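Long-range contacts in periplasmic binding protein (Veillonella parvula, PDB 4OVK), which probably captures a solute outside the cell membrane and hands it to an ABC transporter: residues A68-L74 with P272-Y276; M223-M227 with Q255-I260; I242-Y248 with H266-K270; L306-K311 with I327-I333. All coordinates share one frame; numbering follows the deposited sequence.

Contact 1 of 4, residues A68-L74 with P272-Y276; sequences ASIFKTL and PMGIY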
loop_
_atom_site.group_PDB
_atom_site.type_symbol
_atom_site.label_atom_id
_atom_site.label_comp_id
_atom_site.label_asym_id
_atom_site.label_seq_id
_atom_site.Cartn_x
_atom_site.Cartn_y
_atom_site.Cartn_z
ATOM N N ALA A 68 -1.154 8.686 11.120
ATOM C CA ALA A 68 0.227 8.999 10.708
ATOM C C ALA A 68 0.362 9.481 9.264
ATOM O O ALA A 68 1.471 9.780 8.813
ATOM C CB ALA A 68 1.099 7.769 10.892
ATOM N N SER A 69 -0.736 9.547 8.530
ATOM C CA SER A 69 -0.657 9.848 7.111
ATOM C C SER A 69 -1.566 10.990 6.705
ATOM O O SER A 69 -2.373 11.486 7.500
ATOM C CB SER A 69 -1.004 8.597 6.300
ATOM O OG SER A 69 -2.393 8.343 6.348
ATOM N N ILE A 70 -1.427 11.377 5.442
ATOM C CA ILE A 70 -2.266 12.403 4.801
ATOM C C ILE A 70 -3.753 12.021 4.840
ATOM O O ILE A 70 -4.622 12.880 4.753
ATOM C CB ILE A 70 -1.821 12.640 3.327
ATOM C CG1 ILE A 70 -2.514 13.858 2.693
ATOM C CG2 ILE A 70 -2.098 11.420 2.445
ATOM C CD1 ILE A 70 -1.864 15.181 3.009
ATOM N N PHE A 71 -4.030 10.726 5.003
ATOM C CA PHE A 71 -5.404 10.224 5.166
ATOM C C PHE A 71 -6.162 11.046 6.222
ATOM O O PHE A 71 -7.339 11.393 6.037
ATOM C CB PHE A 71 -5.347 8.723 5.572
ATOM C CG PHE A 71 -6.598 7.924 5.284
ATOM C CD1 PHE A 71 -7.738 8.481 4.703
ATOM C CD2 PHE A 71 -6.617 6.579 5.610
ATOM C CE1 PHE A 71 -8.854 7.706 4.463
ATOM C CE2 PHE A 71 -7.729 5.801 5.365
ATOM C CZ PHE A 71 -8.851 6.368 4.799
ATOM N N LYS A 72 -5.495 11.374 7.321
ATOM C CA LYS A 72 -6.120 12.173 8.393
ATOM C C LYS A 72 -6.626 13.532 7.888
ATOM O O LYS A 72 -7.686 13.998 8.296
ATOM C CB LYS A 72 -5.161 12.400 9.567
ATOM C CG LYS A 72 -5.844 13.064 10.758
ATOM C CD LYS A 72 -4.976 13.036 12.000
ATOM C CE LYS A 72 -5.627 13.796 13.150
ATOM N NZ LYS A 72 -6.881 13.153 13.641
ATOM N N THR A 73 -5.881 14.145 6.980
ATOM C CA THR A 73 -6.290 15.413 6.375
ATOM C C THR A 73 -7.430 15.235 5.390
ATOM O O THR A 73 -8.381 16.023 5.387
ATOM C CB THR A 73 -5.116 16.055 5.637
ATOM O OG1 THR A 73 -4.067 16.283 6.572
ATOM C CG2 THR A 73 -5.518 17.369 5.003
ATOM N N LEU A 74 -7.342 14.194 4.564
ATOM C CA LEU A 74 -8.397 13.900 3.594
ATOM C C LEU A 74 -9.726 13.548 4.244
ATOM O O LEU A 74 -10.768 13.871 3.702
ATOM C CB LEU A 74 -8.015 12.728 2.701
ATOM C CG LEU A 74 -6.715 12.821 1.925
ATOM C CD1 LEU A 74 -6.452 11.522 1.201
ATOM C CD2 LEU A 74 -6.774 13.982 0.965
ATOM N N PRO A 272 8.108 6.610 0.012
ATOM C CA PRO A 272 6.964 7.490 0.240
ATOM C C PRO A 272 5.775 6.791 0.896
ATOM O O PRO A 272 5.684 5.547 0.914
ATOM C CB PRO A 272 6.577 7.944 -1.165
ATOM C CG PRO A 272 7.746 7.649 -2.007
ATOM C CD PRO A 272 8.373 6.430 -1.423
HETATM N N MSE A 273 4.883 7.605 1.435
HETATM C CA MSE A 273 3.609 7.134 1.959
HETATM C C MSE A 273 2.543 8.153 1.659
HETATM O O MSE A 273 2.667 9.309 2.029
HETATM C CB MSE A 273 3.761 6.907 3.451
HETATM C CG MSE A 273 2.397 6.686 4.091
HETATM SE SE MSE A 273 2.710 5.894 5.842
HETATM C CE MSE A 273 2.725 7.611 6.787
ATOM N N GLY A 274 1.485 7.709 0.986
ATOM C CA GLY A 274 0.339 8.529 0.685
ATOM C C GLY A 274 -0.750 8.193 1.684
ATOM O O GLY A 274 -0.541 8.339 2.883
ATOM N N ILE A 275 -1.875 7.713 1.165
ATOM C CA ILE A 275 -3.047 7.423 1.973
ATOM C C ILE A 275 -2.788 6.221 2.892
ATOM O O ILE A 275 -3.383 6.108 3.971
ATOM C CB ILE A 275 -4.268 7.208 1.053
ATOM C CG1 ILE A 275 -5.566 7.462 1.825
ATOM C CG2 ILE A 275 -4.173 5.859 0.353
ATOM C CD1 ILE A 275 -6.789 7.497 0.951
ATOM N N TYR A 276 -1.874 5.354 2.459
ATOM C CA TYR A 276 -1.454 4.155 3.176
ATOM C C TYR A 276 -0.001 3.972 2.746
ATOM O O TYR A 276 0.461 4.628 1.779
ATOM C CB TYR A 276 -2.325 2.943 2.786
ATOM C CG TYR A 276 -2.140 1.757 3.711
ATOM C CD1 TYR A 276 -2.604 1.793 5.023
ATOM C CD2 TYR A 276 -1.467 0.618 3.294
ATOM C CE1 TYR A 276 -2.406 0.729 5.881
ATOM C CE2 TYR A 276 -1.283 -0.457 4.141
ATOM C CZ TYR A 276 -1.744 -0.393 5.431
ATOM O OH TYR A 276 -1.543 -1.460 6.273
HETATM O O HOH W 1 -3.381 5.263 6.431
HETATM O O HOH W 2 0.979 10.476 4.244
#
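Ile275 lays its CG1 over one face of the Phe71 ring, where the loop between strand 268-270 and helix 285-296 meets the turn into helix 71-74. CG1 stands 3.9 Å from the centroid of the Phe71 ring and 22° off its normal, displaced toward the rim at Phe71 CG, a CH-pi contact. Ile275, described here in one of its two deposited conformers, carries CG1 anti to the backbone N (chi1 -157°), and the extended branch continues along the ring until its CD1 lies 4.0 Å from Leu74 CD1. Tyr46 and Tyr66 meet Phe71 edge-to-face, and helices 41-49 and 306-318 also touch Ile275. At the other end selenomethionine Met273 bends at its last torsion (chi3 93°) and brings CE to 3.2 Å from Ala68 O, beside Ser69 CB.

Between the ring packing and the Met273 methyl the seam is polar and wet. In the conformer described, Ser69 OG caps the turn by accepting from Phe71 N at 3.2 Å, and one water lies between Ser69 OG and Ile275 O, to which it donates at 2.6 Å. A second water accepts from Ile70 N and donates to Gly274 O at 3.0 Å. The chemistry implies a mixed junction: ring-face packing holds the Phe71 end, whereas two loop carbonyls are satisfied through water, a link probably more tolerant of small shifts than direct backbone pairing.

Contact 2 of 4, residues M223-M227 with Q255-I260; sequences MEEIM and QNWSNI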
loop_
_atom_site.group_PDB
_atom_site.type_symbol
_atom_site.label_atom_id
_atom_site.label_comp_id
_atom_site.label_asym_id
_atom_site.label_seq_id
_atom_site.Cartn_x
_atom_site.Cartn_y
_atom_site.Cartn_z
HETATM N N MSE A 223 24.875 -8.417 8.704
HETATM C CA MSE A 223 25.557 -7.241 8.163
HETATM C C MSE A 223 26.616 -7.680 7.176
HETATM O O MSE A 223 26.874 -6.983 6.195
HETATM C CB MSE A 223 26.163 -6.404 9.290
HETATM C CG MSE A 223 26.757 -5.076 8.822
HETATM SE SE MSE A 223 25.332 -3.815 8.317
HETATM C CE MSE A 223 26.104 -3.122 6.651
ATOM N N GLU A 224 27.224 -8.840 7.408
ATOM C CA GLU A 224 28.240 -9.358 6.493
ATOM C C GLU A 224 27.666 -9.655 5.096
ATOM O O GLU A 224 28.292 -9.319 4.085
ATOM C CB GLU A 224 28.924 -10.595 7.088
ATOM C CG GLU A 224 30.131 -11.075 6.299
ATOM C CD GLU A 224 29.841 -12.311 5.463
ATOM O OE1 GLU A 224 29.923 -13.433 6.012
ATOM O OE2 GLU A 224 29.548 -12.161 4.255
ATOM N N GLU A 225 26.477 -10.258 5.043
ATOM C CA GLU A 225 25.784 -10.505 3.765
ATOM C C GLU A 225 25.549 -9.203 2.997
ATOM O O GLU A 225 25.791 -9.128 1.789
ATOM C CB GLU A 225 24.430 -11.198 3.992
ATOM C CG GLU A 225 24.510 -12.688 4.268
ATOM C CD GLU A 225 23.187 -13.269 4.739
ATOM O OE1 GLU A 225 22.455 -13.821 3.891
ATOM O OE2 GLU A 225 22.873 -13.165 5.948
ATOM N N ILE A 226 25.073 -8.182 3.707
ATOM C CA ILE A 226 24.776 -6.888 3.096
ATOM C C ILE A 226 26.056 -6.214 2.576
ATOM O O ILE A 226 26.051 -5.615 1.495
ATOM C CB ILE A 226 23.989 -5.969 4.072
ATOM C CG1 ILE A 226 22.591 -6.563 4.342
ATOM C CG2 ILE A 226 23.864 -4.548 3.524
ATOM C CD1 ILE A 226 21.831 -5.882 5.458
HETATM N N MSE A 227 27.150 -6.333 3.328
HETATM C CA MSE A 227 28.443 -5.795 2.897
HETATM C C MSE A 227 28.879 -6.474 1.617
HETATM O O MSE A 227 29.358 -5.819 0.689
HETATM C CB MSE A 227 29.481 -5.939 4.010
HETATM C CG MSE A 227 29.175 -4.996 5.176
HETATM SE SE MSE A 227 30.340 -5.383 6.723
HETATM C CE MSE A 227 32.034 -4.687 5.985
ATOM N N GLN A 255 26.110 -2.352 13.484
ATOM C CA GLN A 255 26.069 -2.235 12.026
ATOM C C GLN A 255 27.001 -1.140 11.571
ATOM O O GLN A 255 27.035 -0.059 12.143
ATOM C CB GLN A 255 24.640 -1.938 11.540
ATOM C CG GLN A 255 23.614 -2.971 11.986
ATOM C CD GLN A 255 22.179 -2.536 11.755
ATOM O OE1 GLN A 255 21.867 -1.827 10.797
ATOM N NE2 GLN A 255 21.288 -2.969 12.640
ATOM N N ASN A 256 27.769 -1.445 10.538
ATOM C CA ASN A 256 28.650 -0.486 9.913
ATOM C C ASN A 256 28.275 -0.396 8.435
ATOM O O ASN A 256 28.616 -1.267 7.631
ATOM C CB ASN A 256 30.108 -0.908 10.097
ATOM C CG ASN A 256 31.090 0.126 9.579
ATOM O OD1 ASN A 256 30.711 1.114 8.946
ATOM N ND2 ASN A 256 32.365 -0.103 9.843
ATOM N N TRP A 257 27.560 0.670 8.103
ATOM C CA TRP A 257 27.074 0.917 6.752
ATOM C C TRP A 257 28.049 1.776 5.926
ATOM O O TRP A 257 27.821 1.971 4.744
ATOM C CB TRP A 257 25.701 1.606 6.831
ATOM C CG TRP A 257 24.626 0.688 7.328
ATOM C CD1 TRP A 257 24.274 0.464 8.625
ATOM C CD2 TRP A 257 23.779 -0.142 6.532
ATOM N NE1 TRP A 257 23.255 -0.458 8.689
ATOM C CE2 TRP A 257 22.933 -0.850 7.419
ATOM C CE3 TRP A 257 23.650 -0.359 5.156
ATOM C CZ2 TRP A 257 21.963 -1.755 6.971
ATOM C CZ3 TRP A 257 22.685 -1.268 4.709
ATOM C CH2 TRP A 257 21.854 -1.948 5.615
ATOM N N SER A 258 29.135 2.258 6.538
ATOM C CA SER A 258 29.945 3.351 5.949
ATOM C C SER A 258 30.643 3.043 4.619
ATOM O O SER A 258 30.945 3.962 3.856
ATOM C CB SER A 258 30.980 3.867 6.959
ATOM O OG SER A 258 31.976 2.895 7.227
ATOM N N ASN A 259 30.896 1.765 4.348
ATOM C CA ASN A 259 31.621 1.355 3.148
ATOM C C ASN A 259 30.718 0.783 2.047
ATOM O O ASN A 259 31.216 0.261 1.045
ATOM C CB ASN A 259 32.696 0.334 3.533
ATOM C CG ASN A 259 33.769 0.927 4.426
ATOM O OD1 ASN A 259 34.255 2.037 4.186
ATOM N ND2 ASN A 259 34.147 0.188 5.465
ATOM N N ILE A 260 29.400 0.897 2.224
ATOM C CA ILE A 260 28.434 0.408 1.235
ATOM C C ILE A 260 28.261 1.476 0.154
ATOM O O ILE A 260 28.126 2.660 0.476
ATOM C CB ILE A 260 27.065 0.101 1.884
ATOM C CG1 ILE A 260 27.201 -0.980 2.962
ATOM C CG2 ILE A 260 26.033 -0.293 0.825
ATOM C CD1 ILE A 260 27.283 -2.386 2.440
#
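Gln255 sets its CB 3.8 Å from the selenium of selenomethionine Met223, and its extended chain continues past to the indole of Trp257. There Gln255 OE1 accepts from Trp257 NE1 at 2.9 Å, on a lone pair and nearly in the ring plane, which helps to set the rotation of the indole. The backbone O of Asn256 lies 3.3 Å from Met223 CE, while Asn256 OD1 takes both N and OG of Ser258, the first closing an Asx turn.

Trp257 then presents a face to the helix. Met223 bends at chi2 (72°) to lie across it: CE is 3.9 Å from the centroid of the Trp257 six-membered ring and SE 4.1 Å from that of the five-membered ring, a CH-pi and a Met-aromatic contact side by side. Ile226 CG2 approaches the six-membered ring, 3.7 Å from Trp257 CZ3. The type I turn from Trp257 ends at Ile260, whose CD1 settles 3.6 Å from Met227 CA.

The loop 255-260 thus lies against helix 223-229 and leads into helix 261-264, with Ile260 as N-cap; Leu184 and Leu182 of strand 180-184 touch Trp257 and Ile226 respectively, joining both segments to the sheet.

Contact 3 of 4, residues I242-Y248 with H266-K270; sequences IRPDDIY and HRVYK
Val268 fills the tight centre of the contact, its branches spread over Pro244, Ile247 and Tyr248. CG1, anti to the backbone N (chi1 -176°), faces Pro244 CB, while CG2 packs 3.6 Å from Tyr248 CE1 and also meets Ile247 CG2. The phenol oxygen closes this side: Val268 N donates to Tyr248 OH at 3.2 Å, and a water joins Tyr248 OH with Val268 O. Buried Lys270 NZ donates to Ile242 O at 2.8 Å and also to the carbonyls of Ser237 and Asp240, so three backbone oxygens grip it.

The side toward solvent is looser: Arg243 CG comes only within 4.5 Å of Lys270 CE, and exposed His266 turns the edge of its imidazole to the Tyr248 ring, ND1 3.4 Å above the phenol plane and the ring planes at 51°. A leucine in place of Tyr248 would probably leave Val268 N without its acceptor and His266 without the ring face it rests on.

Helix 244-248 runs nearly antiparallel to strand 268-270 (154°, axes 8.4 Å apart), within the beta-alpha-beta crossover from strand 233-236 to this outermost strand. Helix 261-264 flanks Ile247 and Tyr248, and helix 333-336 covers Pro244.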
loop_
_atom_site.group_PDB
_atom_site.type_symbol
_atom_site.label_atom_id
_atom_site.label_comp_id
_atom_site.label_asym_id
_atom_site.label_seq_id
_atom_site.Cartn_x
_atom_site.Cartn_y
_atom_site.Cartn_z
ATOM N N ILE A 242 13.152 4.173 10.786
ATOM C CA ILE A 242 14.474 4.366 10.193
ATOM C C ILE A 242 14.445 5.383 9.041
ATOM O O ILE A 242 13.551 5.369 8.191
ATOM C CB ILE A 242 15.101 3.021 9.771
ATOM C CG1 ILE A 242 16.573 3.194 9.370
ATOM C CG2 ILE A 242 14.296 2.371 8.656
ATOM C CD1 ILE A 242 17.267 1.879 9.083
ATOM N N ARG A 243 15.407 6.296 9.052
ATOM C CA ARG A 243 15.524 7.319 8.025
ATOM C C ARG A 243 16.944 7.356 7.494
ATOM O O ARG A 243 17.825 6.786 8.107
ATOM C CB ARG A 243 15.124 8.673 8.600
ATOM C CG ARG A 243 13.625 8.786 8.691
ATOM C CD ARG A 243 13.175 10.092 9.272
ATOM N NE ARG A 243 11.725 10.162 9.211
ATOM C CZ ARG A 243 11.016 11.223 9.555
ATOM N NH1 ARG A 243 11.625 12.313 9.981
ATOM N NH2 ARG A 243 9.692 11.195 9.456
ATOM N N PRO A 244 17.170 8.013 6.340
ATOM C CA PRO A 244 18.512 7.955 5.743
ATOM C C PRO A 244 19.678 8.421 6.640
ATOM O O PRO A 244 20.737 7.795 6.643
ATOM C CB PRO A 244 18.374 8.852 4.514
ATOM C CG PRO A 244 16.925 8.737 4.143
ATOM C CD PRO A 244 16.224 8.732 5.471
ATOM N N ASP A 245 19.495 9.503 7.382
ATOM C CA ASP A 245 20.556 9.991 8.260
ATOM C C ASP A 245 20.941 8.980 9.358
ATOM O O ASP A 245 22.066 9.022 9.862
ATOM C CB ASP A 245 20.199 11.363 8.851
ATOM C CG ASP A 245 20.415 12.514 7.862
ATOM O OD1 ASP A 245 21.005 12.303 6.775
ATOM O OD2 ASP A 245 19.995 13.650 8.178
ATOM N N ASP A 246 20.042 8.052 9.698
ATOM C CA ASP A 246 20.386 6.955 10.640
ATOM C C ASP A 246 21.470 6.023 10.083
ATOM O O ASP A 246 22.320 5.505 10.825
ATOM C CB ASP A 246 19.142 6.131 10.983
ATOM C CG ASP A 246 18.039 6.969 11.641
ATOM O OD1 ASP A 246 18.370 7.998 12.296
ATOM O OD2 ASP A 246 16.842 6.602 11.503
ATOM N N ILE A 247 21.426 5.814 8.773
ATOM C CA ILE A 247 22.426 5.020 8.072
ATOM C C ILE A 247 23.687 5.863 7.829
ATOM O O ILE A 247 24.793 5.423 8.117
ATOM C CB ILE A 247 21.877 4.512 6.714
ATOM C CG1 ILE A 247 20.684 3.560 6.888
ATOM C CG2 ILE A 247 22.976 3.857 5.889
ATOM C CD1 ILE A 247 20.968 2.255 7.593
ATOM N N TYR A 248 23.519 7.073 7.294
ATOM C CA TYR A 248 24.668 7.939 6.990
ATOM C C TYR A 248 25.542 8.228 8.215
ATOM O O TYR A 248 26.770 8.301 8.108
ATOM C CB TYR A 248 24.201 9.273 6.376
ATOM C CG TYR A 248 23.505 9.159 5.028
ATOM C CD1 TYR A 248 23.964 8.281 4.047
ATOM C CD2 TYR A 248 22.403 9.952 4.727
ATOM C CE1 TYR A 248 23.328 8.186 2.818
ATOM C CE2 TYR A 248 21.759 9.868 3.498
ATOM C CZ TYR A 248 22.221 8.985 2.548
ATOM O OH TYR A 248 21.610 8.916 1.319
ATOM N N HIS A 266 25.294 8.387 -1.227
ATOM C CA HIS A 266 24.088 9.043 -0.706
ATOM C C HIS A 266 22.846 8.694 -1.532
ATOM O O HIS A 266 22.109 9.574 -2.015
ATOM C CB HIS A 266 24.275 10.564 -0.572
ATOM C CG HIS A 266 25.277 10.957 0.470
ATOM N ND1 HIS A 266 24.947 11.118 1.799
ATOM C CD2 HIS A 266 26.603 11.209 0.381
ATOM C CE1 HIS A 266 26.025 11.452 2.485
ATOM N NE2 HIS A 266 27.044 11.514 1.647
ATOM N N ARG A 267 22.643 7.392 -1.682
ATOM C CA ARG A 267 21.498 6.839 -2.393
ATOM C C ARG A 267 20.700 5.920 -1.453
ATOM O O ARG A 267 20.348 4.776 -1.803
ATOM C CB ARG A 267 21.988 6.108 -3.648
ATOM C CG ARG A 267 22.691 7.036 -4.650
ATOM C CD ARG A 267 22.379 6.647 -6.082
ATOM N NE ARG A 267 21.003 6.996 -6.427
ATOM C CZ ARG A 267 20.349 6.569 -7.507
ATOM N NH1 ARG A 267 19.089 6.951 -7.706
ATOM N NH2 ARG A 267 20.933 5.755 -8.378
ATOM N N VAL A 268 20.432 6.443 -0.254
ATOM C CA VAL A 268 19.553 5.814 0.746
ATOM C C VAL A 268 18.291 6.653 0.843
ATOM O O VAL A 268 18.338 7.848 1.182
ATOM C CB VAL A 268 20.197 5.748 2.143
ATOM C CG1 VAL A 268 19.296 5.000 3.128
ATOM C CG2 VAL A 268 21.575 5.108 2.089
ATOM N N TYR A 269 17.160 6.029 0.545
ATOM C CA TYR A 269 15.898 6.743 0.381
ATOM C C TYR A 269 14.784 6.133 1.216
ATOM O O TYR A 269 14.562 4.922 1.154
ATOM C CB TYR A 269 15.464 6.677 -1.068
ATOM C CG TYR A 269 16.482 7.212 -2.055
ATOM C CD1 TYR A 269 16.711 8.570 -2.172
ATOM C CD2 TYR A 269 17.212 6.349 -2.868
ATOM C CE1 TYR A 269 17.641 9.061 -3.092
ATOM C CE2 TYR A 269 18.121 6.823 -3.786
ATOM C CZ TYR A 269 18.341 8.184 -3.891
ATOM O OH TYR A 269 19.261 8.659 -4.816
ATOM N N LYS A 270 14.066 6.976 1.956
ATOM C CA LYS A 270 12.832 6.551 2.630
ATOM C C LYS A 270 11.654 6.435 1.654
ATOM O O LYS A 270 11.321 7.383 0.923
ATOM C CB LYS A 270 12.488 7.537 3.738
ATOM C CG LYS A 270 11.284 7.184 4.607
ATOM C CD LYS A 270 11.585 6.037 5.546
ATOM C CE LYS A 270 10.667 6.056 6.750
ATOM N NZ LYS A 270 10.866 4.875 7.618
HETATM O O HOH W 3 19.458 10.315 0.817
#

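Contact 4 of 4, residues L306-K311 with I327-I333; sequences LRDDLK and INTILNI
Arg307 and Ile327 bring the two backbones closest, with 7.3 Å between Arg307 CA and Ile327 CA. This is a helix-helix crossing near the C-terminus: the axes of 306-311 and 327-331 stand 11.5 Å apart and run at 103°, and the space between is filled by leucine and isoleucine side chains, with Arg307 at the flank. A Schellman motif ends the second helix at Asn332, whose positive phi turns the chain and brings Ile333 back toward Arg307.

Leucines and isoleucines make the core of the crossing. Leu310 CD2 inserts among Ile327, Ile330 and Leu331, lying 4.1 Å from Ile330 CG2 and meeting Leu331 tip to tip. Leu306 reaches Leu331 in the same end-on way, with 4.0 Å between Leu306 CD2 and Leu331 CD2. Leu322 and Leu287 extend the apolar cluster around Leu310.

Arg307, its CG anti to the backbone N (chi1 160°) and its chain bent at chi3, reaches across Ile327 at about a right angle. NH2 makes a salt bridge with the terminal carboxylate of Phe341. An alanine here would probably leave that carboxylate without its charged mate and uncover the Ile327 methyl beneath the guanidinium. Lys311, in the conformer described, adds its aliphatic part, CG lying 3.7 Å from Ile327 CD1. The Arg307 guanidinium has Ile327 CG2 3.7 Å above its plane on one face, offset toward the rim.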
loop_
_atom_site.group_PDB
_atom_site.type_symbol
_atom_site.label_atom_id
_atom_site.label_comp_id
_atom_site.label_asym_id
_atom_site.label_seq_id
_atom_site.Cartn_x
_atom_site.Cartn_y
_atom_site.Cartn_z
ATOM N N LEU A 306 6.309 13.021 -11.652
ATOM C CA LEU A 306 5.644 12.323 -10.556
ATOM C C LEU A 306 4.747 13.271 -9.756
ATOM O O LEU A 306 3.620 12.922 -9.423
ATOM C CB LEU A 306 6.682 11.673 -9.648
ATOM C CG LEU A 306 6.108 10.951 -8.418
ATOM C CD1 LEU A 306 5.062 9.911 -8.813
ATOM C CD2 LEU A 306 7.226 10.324 -7.595
ATOM N N ARG A 307 5.247 14.470 -9.457
ATOM C CA ARG A 307 4.481 15.454 -8.693
ATOM C C ARG A 307 3.137 15.769 -9.367
ATOM O O ARG A 307 2.121 15.904 -8.696
ATOM C CB ARG A 307 5.326 16.724 -8.517
ATOM C CG ARG A 307 4.595 18.005 -8.187
ATOM C CD ARG A 307 5.574 19.163 -8.029
ATOM N NE ARG A 307 6.667 18.843 -7.109
ATOM C CZ ARG A 307 6.728 19.194 -5.824
ATOM N NH1 ARG A 307 5.766 19.909 -5.259
ATOM N NH2 ARG A 307 7.779 18.836 -5.097
ATOM N N ASP A 308 3.150 15.928 -10.690
ATOM C CA ASP A 308 1.926 16.199 -11.442
ATOM C C ASP A 308 0.974 15.015 -11.393
ATOM O O ASP A 308 -0.229 15.190 -11.257
ATOM C CB ASP A 308 2.232 16.537 -12.908
ATOM C CG ASP A 308 3.016 17.818 -13.065
ATOM O OD1 ASP A 308 3.079 18.613 -12.111
ATOM O OD2 ASP A 308 3.576 18.043 -14.163
ATOM N N ASP A 309 1.509 13.812 -11.528
ATOM C CA ASP A 309 0.681 12.618 -11.537
ATOM C C ASP A 309 0.065 12.403 -10.147
ATOM O O ASP A 309 -1.091 11.994 -10.041
ATOM C CB ASP A 309 1.486 11.386 -11.939
ATOM C CG ASP A 309 1.993 11.452 -13.367
ATOM O OD1 ASP A 309 1.581 12.348 -14.154
ATOM O OD2 ASP A 309 2.830 10.587 -13.701
ATOM N N LEU A 310 0.836 12.695 -9.095
ATOM C CA LEU A 310 0.323 12.617 -7.721
ATOM C C LEU A 310 -0.816 13.631 -7.525
ATOM O O LEU A 310 -1.874 13.272 -7.020
ATOM C CB LEU A 310 1.472 12.866 -6.734
ATOM C CG LEU A 310 1.168 12.864 -5.249
ATOM C CD1 LEU A 310 0.700 11.490 -4.795
ATOM C CD2 LEU A 310 2.360 13.306 -4.431
ATOM N N LYS A 311 -0.602 14.888 -7.935
ATOM C CA LYS A 311 -1.648 15.904 -7.818
ATOM C C LYS A 311 -2.902 15.507 -8.589
ATOM O O LYS A 311 -4.022 15.656 -8.084
ATOM C CB LYS A 311 -1.162 17.263 -8.293
ATOM C CG LYS A 311 -0.123 17.860 -7.356
ATOM C CD LYS A 311 0.583 19.050 -7.977
ATOM C CE LYS A 311 -0.336 20.244 -8.047
ATOM N NZ LYS A 311 0.441 21.464 -8.375
ATOM N N ILE A 327 3.016 17.476 -0.623
ATOM C CA ILE A 327 3.751 16.632 -1.563
ATOM C C ILE A 327 5.148 16.317 -1.020
ATOM O O ILE A 327 5.617 15.190 -1.135
ATOM C CB ILE A 327 3.837 17.294 -2.955
ATOM C CG1 ILE A 327 2.432 17.387 -3.568
ATOM C CG2 ILE A 327 4.801 16.537 -3.868
ATOM C CD1 ILE A 327 2.317 18.410 -4.670
ATOM N N ASN A 328 5.795 17.300 -0.403
ATOM C CA ASN A 328 7.120 17.076 0.199
ATOM C C ASN A 328 7.032 15.970 1.257
ATOM O O ASN A 328 7.870 15.088 1.314
ATOM C CB ASN A 328 7.651 18.363 0.837
ATOM C CG ASN A 328 9.104 18.261 1.291
ATOM O OD1 ASN A 328 9.589 17.214 1.710
ATOM N ND2 ASN A 328 9.805 19.370 1.202
ATOM N N THR A 329 5.999 16.033 2.081
ATOM C CA THR A 329 5.785 15.034 3.127
ATOM C C THR A 329 5.515 13.643 2.559
ATOM O O THR A 329 6.150 12.674 2.976
ATOM C CB THR A 329 4.632 15.466 4.048
ATOM O OG1 THR A 329 4.961 16.727 4.624
ATOM C CG2 THR A 329 4.429 14.475 5.170
ATOM N N ILE A 330 4.590 13.547 1.607
ATOM C CA ILE A 330 4.259 12.264 0.983
ATOM C C ILE A 330 5.488 11.619 0.338
ATOM O O ILE A 330 5.743 10.437 0.540
ATOM C CB ILE A 330 3.150 12.426 -0.071
ATOM C CG1 ILE A 330 1.832 12.770 0.642
ATOM C CG2 ILE A 330 3.040 11.182 -0.945
ATOM C CD1 ILE A 330 0.715 13.211 -0.282
ATOM N N LEU A 331 6.258 12.405 -0.411
ATOM C CA LEU A 331 7.361 11.858 -1.195
ATOM C C LEU A 331 8.722 11.933 -0.482
ATOM O O LEU A 331 9.725 11.528 -1.061
ATOM C CB LEU A 331 7.439 12.579 -2.548
ATOM C CG LEU A 331 6.256 12.416 -3.507
ATOM C CD1 LEU A 331 6.477 13.192 -4.801
ATOM C CD2 LEU A 331 6.042 10.934 -3.800
ATOM N N ASN A 332 8.748 12.414 0.766
ATOM C CA ASN A 332 9.987 12.507 1.549
ATOM C C ASN A 332 11.073 13.295 0.794
ATOM O O ASN A 332 12.238 12.901 0.781
ATOM C CB ASN A 332 10.487 11.095 1.903
ATOM C CG ASN A 332 9.584 10.391 2.901
ATOM O OD1 ASN A 332 9.133 10.996 3.851
ATOM N ND2 ASN A 332 9.322 9.107 2.682
ATOM N N ILE A 333 10.680 14.408 0.177
ATOM C CA ILE A 333 11.586 15.171 -0.695
ATOM C C ILE A 333 12.749 15.752 0.106
ATOM O O ILE A 333 13.907 15.590 -0.292
ATOM C CB ILE A 333 10.821 16.223 -1.516
ATOM C CG1 ILE A 333 9.960 15.489 -2.567
ATOM C CG2 ILE A 333 11.770 17.245 -2.156
ATOM C CD1 ILE A 333 9.024 16.371 -3.360
#

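In the fold
Contacts 3 and 4 are the buried ones; contacts 1 and 2 are partly buried, and contact 2 lies farthest from the centre of the chain. Contacts 2 and 3 lie beside the sheet formed by strands 208-209, 180-184, 233-236 and 268-270 and touch where Trp257 packs on Ile247. Contact 3 combines apolar packing with direct hydrogen bonds, contact 2 relies on selenium and methyl over an indole, contact 4 on aliphatic packing beside a charged flank, and contact 1 on a ring face and water bridges. The chain leaving strand 268-270 links three of them: Met273 N lies 3.1 Å from Ile330 O, a probable hydrogen bond between contacts 1 and 4, and Asn332 ND2 probably bonds to Lys270 O, joining contact 4 to contact 3.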